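PDB 3H74: pyridoxal kinase from Lactobacillus plantarum, which probably catalyses the ATP-dependent phosphorylation of pyridoxal to pyridoxal 5'-phosphate, as pyridoxal kinases do. Local coordinates for residues A[35-40]-A[63-68]; A[120-125]-A[145-150]; A[190-193]-A[197-200]. All coordinates share one frame; numbering follows the deposited sequence.

Contact 1 (A[35-40]-A[63-68])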
# COMPACT_ATOMS: atom_id res chain seq x y z
N ALA A 35 -1.64 13.40 -7.26
CA ALA A 35 -2.78 13.13 -8.14
C ALA A 35 -3.57 12.04 -7.42
O ALA A 35 -3.15 10.88 -7.37
CB ALA A 35 -2.30 12.68 -9.51
N ALA A 36 -4.69 12.44 -6.83
CA ALA A 36 -5.45 11.57 -5.93
C ALA A 36 -6.59 10.92 -6.71
O ALA A 36 -7.64 11.54 -6.93
CB ALA A 36 -5.99 12.37 -4.75
N LEU A 37 -6.37 9.68 -7.14
CA LEU A 37 -7.29 9.01 -8.04
C LEU A 37 -8.08 7.89 -7.35
O LEU A 37 -7.54 6.81 -7.11
CB LEU A 37 -6.52 8.43 -9.23
CG LEU A 37 -7.37 7.71 -10.27
CD1 LEU A 37 -8.35 8.66 -10.90
CD2 LEU A 37 -6.50 7.05 -11.34
N PRO A 38 -9.37 8.12 -7.05
CA PRO A 38 -10.16 7.03 -6.50
C PRO A 38 -10.34 5.88 -7.49
O PRO A 38 -10.69 6.11 -8.65
CB PRO A 38 -11.52 7.69 -6.21
CG PRO A 38 -11.20 9.17 -6.08
CD PRO A 38 -10.14 9.37 -7.12
N THR A 39 -10.11 4.66 -7.03
CA THR A 39 -10.41 3.46 -7.82
C THR A 39 -11.84 2.99 -7.53
O THR A 39 -12.41 2.22 -8.31
CB THR A 39 -9.42 2.34 -7.49
OG1 THR A 39 -9.39 2.18 -6.08
CG2 THR A 39 -8.02 2.67 -7.98
N SER A 40 -12.38 3.46 -6.41
CA SER A 40 -13.72 3.17 -5.92
C SER A 40 -14.06 4.35 -5.01
O SER A 40 -13.16 4.91 -4.38
CB SER A 40 -13.73 1.86 -5.12
OG SER A 40 -15.04 1.54 -4.65
N GLN A 63 -11.51 6.79 -18.91
CA GLN A 63 -11.67 8.17 -19.36
C GLN A 63 -10.67 9.11 -18.72
O GLN A 63 -10.18 10.04 -19.36
CB GLN A 63 -13.07 8.65 -19.06
CG GLN A 63 -14.18 7.79 -19.63
CD GLN A 63 -15.53 8.38 -19.33
OE1 GLN A 63 -15.80 9.54 -19.64
NE2 GLN A 63 -16.39 7.59 -18.68
N VAL A 64 -10.39 8.89 -17.44
CA VAL A 64 -9.35 9.65 -16.74
C VAL A 64 -8.00 9.47 -17.43
O VAL A 64 -7.34 10.44 -17.77
CB VAL A 64 -9.23 9.23 -15.25
CG1 VAL A 64 -8.08 9.96 -14.57
CG2 VAL A 64 -10.53 9.52 -14.51
N PHE A 65 -7.61 8.22 -17.65
CA PHE A 65 -6.32 7.95 -18.27
C PHE A 65 -6.26 8.51 -19.69
O PHE A 65 -5.23 9.06 -20.10
CB PHE A 65 -6.01 6.46 -18.27
CG PHE A 65 -5.85 5.87 -16.88
CD1 PHE A 65 -5.23 6.60 -15.86
CD2 PHE A 65 -6.31 4.59 -16.61
CE1 PHE A 65 -5.09 6.05 -14.58
CE2 PHE A 65 -6.16 4.04 -15.33
CZ PHE A 65 -5.56 4.79 -14.32
N ALA A 66 -7.36 8.40 -20.44
CA ALA A 66 -7.41 8.97 -21.79
C ALA A 66 -7.24 10.49 -21.75
O ALA A 66 -6.50 11.08 -22.55
CB ALA A 66 -8.71 8.60 -22.46
N HIS A 67 -7.91 11.13 -20.79
CA HIS A 67 -7.79 12.57 -20.65
C HIS A 67 -6.36 12.99 -20.28
O HIS A 67 -5.78 13.88 -20.90
CB HIS A 67 -8.79 13.12 -19.63
CG HIS A 67 -8.66 14.59 -19.43
ND1 HIS A 67 -8.88 15.21 -18.21
CD2 HIS A 67 -8.31 15.57 -20.29
CE1 HIS A 67 -8.69 16.51 -18.34
NE2 HIS A 67 -8.33 16.75 -19.59
N TRP A 68 -5.79 12.35 -19.25
CA TRP A 68 -4.43 12.68 -18.85
C TRP A 68 -3.45 12.49 -20.01
O TRP A 68 -2.53 13.29 -20.17
CB TRP A 68 -4.00 11.83 -17.67
CG TRP A 68 -4.73 12.14 -16.38
CD1 TRP A 68 -5.56 13.19 -16.12
CD2 TRP A 68 -4.63 11.40 -15.17
NE1 TRP A 68 -6.00 13.14 -14.81
CE2 TRP A 68 -5.43 12.05 -14.21
CE3 TRP A 68 -3.94 10.23 -14.80
CZ2 TRP A 68 -5.56 11.57 -12.90
CZ3 TRP A 68 -4.07 9.75 -13.51
CH2 TRP A 68 -4.87 10.43 -12.57
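The amide N of Trp68 bonds to Val64 O at 2.9 Å, an ordinary helical turn that brings the side chains of both residues round to the side facing Leu37. Within that turn Val64 CG1 lies 3.3 Å above the plane of the Trp68 indole, toward its rim, while CE3 of Trp68 sits in the plane of the Phe65 ring, at its edge. The result is an apolar surface, and Leu37 is the strand residue that packs on it. With CG anti to the backbone N (chi1 -179°), Leu37 reaches out from the strand and spreads its two methyls: CD1 passes alongside Val64 CG1 at 3.9 Å, and CD2 is 3.7 Å from CE1 of Phe65 and 3.9 Å from CH2 of Trp68. The small Ala36 points to the other side, where it meets Leu20 and Leu24 of helix 19-29. Phe65 is further backed by a ring stack with Tyr95. The axes of segments 63-68 and 35-38 run roughly antiparallel (152°), 11.6 Å apart at their closest. This is the alpha/beta layering of the ribokinase-like fold, with helices covering both faces of a central sheet.

Contact 2 (A[120-125]-A[145-150])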
# COMPACT_ATOMS: atom_id res chain seq x y z
N PHE A 120 -12.90 -11.24 -4.14
CA PHE A 120 -11.68 -11.53 -4.89
C PHE A 120 -11.51 -13.03 -5.11
O PHE A 120 -11.79 -13.85 -4.23
CB PHE A 120 -10.44 -11.00 -4.17
CG PHE A 120 -10.32 -9.48 -4.16
CD1 PHE A 120 -11.02 -8.69 -5.07
CD2 PHE A 120 -9.46 -8.86 -3.26
CE1 PHE A 120 -10.88 -7.30 -5.06
CE2 PHE A 120 -9.32 -7.48 -3.24
CZ PHE A 120 -10.02 -6.70 -4.14
N ASP A 121 -11.06 -13.38 -6.31
CA ASP A 121 -10.85 -14.77 -6.70
C ASP A 121 -9.51 -14.93 -7.41
O ASP A 121 -8.73 -13.97 -7.50
CB ASP A 121 -12.01 -15.24 -7.58
CG ASP A 121 -12.25 -14.33 -8.79
OD1 ASP A 121 -11.34 -13.55 -9.16
OD2 ASP A 121 -13.35 -14.40 -9.38
N GLN A 122 -9.24 -16.12 -7.94
CA GLN A 122 -7.99 -16.39 -8.65
C GLN A 122 -7.78 -15.51 -9.88
O GLN A 122 -6.64 -15.18 -10.22
CB GLN A 122 -7.89 -17.87 -9.03
CG GLN A 122 -7.42 -18.75 -7.89
CD GLN A 122 -5.94 -18.57 -7.58
OE1 GLN A 122 -5.08 -18.64 -8.47
NE2 GLN A 122 -5.63 -18.36 -6.31
N ASP A 123 -8.87 -15.12 -10.54
CA ASP A 123 -8.79 -14.19 -11.66
C ASP A 123 -8.22 -12.85 -11.21
O ASP A 123 -7.41 -12.25 -11.92
CB ASP A 123 -10.17 -13.98 -12.31
CG ASP A 123 -10.59 -15.15 -13.20
OD1 ASP A 123 -9.73 -15.95 -13.61
OD2 ASP A 123 -11.80 -15.23 -13.49
N TYR A 124 -8.63 -12.39 -10.03
CA TYR A 124 -8.12 -11.13 -9.49
C TYR A 124 -6.64 -11.26 -9.10
O TYR A 124 -5.87 -10.33 -9.34
CB TYR A 124 -8.96 -10.63 -8.32
CG TYR A 124 -8.61 -9.21 -7.94
CD1 TYR A 124 -9.01 -8.14 -8.73
CD2 TYR A 124 -7.87 -8.94 -6.79
CE1 TYR A 124 -8.69 -6.84 -8.39
CE2 TYR A 124 -7.53 -7.63 -6.45
CZ TYR A 124 -7.95 -6.59 -7.25
OH TYR A 124 -7.64 -5.29 -6.93
N VAL A 125 -6.26 -12.40 -8.54
CA VAL A 125 -4.86 -12.67 -8.22
C VAL A 125 -4.00 -12.61 -9.49
O VAL A 125 -2.91 -12.04 -9.48
CB VAL A 125 -4.68 -14.04 -7.51
CG1 VAL A 125 -3.22 -14.31 -7.23
CG2 VAL A 125 -5.46 -14.07 -6.21
N ALA A 145 1.49 -12.67 -0.03
CA ALA A 145 2.74 -13.28 -0.52
C ALA A 145 2.49 -14.69 -1.06
O ALA A 145 2.94 -15.04 -2.16
CB ALA A 145 3.78 -13.31 0.57
N ALA A 146 1.76 -15.48 -0.28
CA ALA A 146 1.41 -16.85 -0.66
C ALA A 146 0.48 -16.88 -1.87
O ALA A 146 0.67 -17.69 -2.79
CB ALA A 146 0.79 -17.59 0.52
N LEU A 147 -0.54 -16.02 -1.89
CA LEU A 147 -1.44 -15.96 -3.04
C LEU A 147 -0.68 -15.65 -4.32
O LEU A 147 -0.91 -16.27 -5.36
CB LEU A 147 -2.55 -14.93 -2.82
CG LEU A 147 -3.65 -15.37 -1.85
CD1 LEU A 147 -4.40 -14.12 -1.40
CD2 LEU A 147 -4.60 -16.40 -2.45
N LEU A 148 0.25 -14.70 -4.26
CA LEU A 148 0.99 -14.28 -5.45
C LEU A 148 1.93 -15.35 -5.98
O LEU A 148 2.09 -15.49 -7.19
CB LEU A 148 1.75 -12.98 -5.20
CG LEU A 148 0.88 -11.73 -5.02
CD1 LEU A 148 1.74 -10.58 -4.51
CD2 LEU A 148 0.18 -11.34 -6.30
N THR A 149 2.55 -16.11 -5.09
CA THR A 149 3.44 -17.20 -5.51
C THR A 149 2.71 -18.52 -5.79
O THR A 149 3.28 -19.42 -6.42
CB THR A 149 4.55 -17.49 -4.49
OG1 THR A 149 3.96 -17.92 -3.26
CG2 THR A 149 5.43 -16.27 -4.25
N GLY A 150 1.47 -18.65 -5.32
CA GLY A 150 0.71 -19.90 -5.45
C GLY A 150 0.88 -20.89 -4.31
O GLY A 150 0.22 -21.94 -4.27
O HOH W 1 -2.63 -18.46 -5.60
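Val125 and Leu148 mark the closest backbone approach, with CA atoms 6.7 Å apart, where the first turn of helix 122-131 meets the last turn of helix 142-149. Both belong to the helical layers of the ribokinase-like alpha/beta fold, and each helix end is finished in a standard way. Asp121 is an N-cap: its OD1 accepts from Tyr124 N at 3.1 Å, the N-H arriving nearly in line with the C-O bond, as suits a short carboxylate placed just before a helix. At the other helix's end Gly150 takes a positive phi (90°), where a side chain would be jammed against the preceding carbonyl.

Between the helices the packing is light. CG1 of Val125, turned anti to the backbone N (chi1 179°), rests 3.6 Å from Leu147 O, whereas CG2 meets Leu147 CD2 only at 4.5 Å; a compact beta-branched residue suits so near a backbone. Leu116 lies against both Val125 and Leu147. Toward the exposed side Gln122, long and polar, bends its chain and so carries NE2 toward helix 142-149. Behind the contact, Thr149 OG1 and Thr149 N grip Ala145 O from opposite faces of its plane. Arg129 adds a bond to Leu148 O from the first helix. A water bridges the two helices, accepting from Gln122 NE2 at 3.1 Å and donating to Leu147 O at 2.8 Å.

Contact 3 (A[190-193]-A[197-200])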
# COMPACT_ATOMS: atom_id res chain seq x y z
N ALA A 190 10.09 -7.75 6.01
CA ALA A 190 11.20 -8.59 5.59
C ALA A 190 11.40 -8.48 4.10
O ALA A 190 10.43 -8.41 3.34
CB ALA A 190 10.95 -10.03 5.98
N TRP A 191 12.66 -8.48 3.67
CA TRP A 191 13.00 -8.35 2.26
C TRP A 191 14.39 -8.93 2.01
O TRP A 191 15.14 -9.20 2.96
CB TRP A 191 12.93 -6.88 1.82
CG TRP A 191 14.08 -6.06 2.29
CD1 TRP A 191 15.14 -5.65 1.54
CD2 TRP A 191 14.30 -5.53 3.61
NE1 TRP A 191 16.01 -4.92 2.31
CE2 TRP A 191 15.52 -4.84 3.58
CE3 TRP A 191 13.59 -5.59 4.82
CZ2 TRP A 191 16.05 -4.19 4.71
CZ3 TRP A 191 14.12 -4.96 5.94
CH2 TRP A 191 15.33 -4.26 5.87
N LEU A 192 14.75 -9.10 0.74
CA LEU A 192 16.08 -9.58 0.37
C LEU A 192 16.99 -8.40 0.06
O LEU A 192 16.62 -7.52 -0.71
CB LEU A 192 16.00 -10.50 -0.85
CG LEU A 192 15.23 -11.82 -0.73
CD1 LEU A 192 15.11 -12.47 -2.09
CD2 LEU A 192 15.86 -12.77 0.28
N ASP A 193 18.17 -8.40 0.62
CA ASP A 193 19.20 -7.46 0.25
C ASP A 193 19.84 -7.86 -1.07
O ASP A 193 19.51 -8.87 -1.63
CB ASP A 193 20.23 -7.24 1.39
CG ASP A 193 21.13 -8.43 1.66
OD1 ASP A 193 21.19 -9.34 0.92
OD2 ASP A 193 21.73 -8.38 2.71
N HIS A 197 20.31 -12.05 1.03
CA HIS A 197 20.09 -12.39 2.42
C HIS A 197 18.81 -11.74 2.92
O HIS A 197 18.52 -10.59 2.59
CB HIS A 197 21.27 -11.97 3.29
CG HIS A 197 22.56 -12.65 2.93
ND1 HIS A 197 23.68 -11.96 2.52
CD2 HIS A 197 22.89 -13.96 2.91
CE1 HIS A 197 24.65 -12.82 2.27
NE2 HIS A 197 24.20 -14.04 2.50
N VAL A 198 18.06 -12.48 3.72
CA VAL A 198 16.81 -11.99 4.30
C VAL A 198 17.13 -10.95 5.36
O VAL A 198 17.87 -11.22 6.32
CB VAL A 198 15.96 -13.13 4.90
CG1 VAL A 198 14.73 -12.57 5.64
CG2 VAL A 198 15.53 -14.10 3.82
N GLN A 199 16.59 -9.76 5.17
CA GLN A 199 16.70 -8.70 6.16
C GLN A 199 15.35 -8.45 6.80
O GLN A 199 14.30 -8.75 6.22
CB GLN A 199 17.25 -7.42 5.52
CG GLN A 199 18.65 -7.55 4.90
CD GLN A 199 19.72 -7.96 5.90
OE1 GLN A 199 19.60 -7.73 7.11
NE2 GLN A 199 20.77 -8.59 5.40
N TYR A 200 15.37 -7.90 8.00
CA TYR A 200 14.15 -7.61 8.74
C TYR A 200 14.29 -6.35 9.51
O TYR A 200 15.29 -6.07 10.10
CB TYR A 200 13.85 -8.75 9.71
CG TYR A 200 12.63 -8.58 10.61
CD1 TYR A 200 11.37 -8.94 10.18
CD2 TYR A 200 12.74 -8.08 11.87
CE1 TYR A 200 10.27 -8.80 10.98
CE2 TYR A 200 11.65 -7.98 12.67
CZ TYR A 200 10.41 -8.32 12.22
OH TYR A 200 9.33 -8.16 13.03
O HOH W 2 24.05 -9.35 3.43
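Trp191 and Gln199 form the hydrogen-bonded pair of this antiparallel beta hairpin: Gln199 N gives Trp191 O a short, nearly straight bond of 2.7 Å, and Trp191 N returns one to Gln199 O at 3.0 Å. Asp193 N continues the series to His197 O. The aromatic contact is a CH-pi interaction, Gln199 CB standing 3.6 Å from the centroid of the six-membered ring of Trp191, over its face; Leu231, Ala232 and Leu235 of helix 231-251 also touch the Trp191 side chain. Apolar contact marks the other face of the sheet, where Leu192 CD2 meets Val198 CG2 at 3.8 Å and Ala190 leaves room for the edge of the Tyr200 ring.

The remaining bonds centre on the Asp193 carboxylate. CG lies between the backbone N and the carbonyl carbon (chi1 70°), which directs the carboxylate toward His197 and Gln199. OD1 accepts from His197 N and OD2 from Gln199 NE2, both at 2.9 Å and both from above the carboxylate plane. A water joins OD2 to His197 ND1. With alanine in place of Asp193, His197 N would probably lose its acceptor and the Gln199 amide the partner that fixes its rotation. So many donors around one carboxylate are consistent with an ionised aspartate that ties the turn to the second strand.

How the contacts relate
The three contacts follow one another along the chain without touching, and sit in different parts of one ribokinase-like chain. Contact 1, toward one edge of the central sheet, and contact 3, in the separate three-stranded sheet, lie on opposite sides of the chain's centre, with centres 35 Å apart. Contact 2 lies off the line joining them, its centre 25 Å from that of contact 1 and 23 Å from that of contact 3. Shared neighbours connect them: the loop after strand 77-80 receives Thr39 of contact 1 at Tyr82 O and Tyr124 of contact 2 at Gly84 N, while helix 159-167 packs on Leu148 through Leu166 and on Leu192 through Leu163 and Pro164.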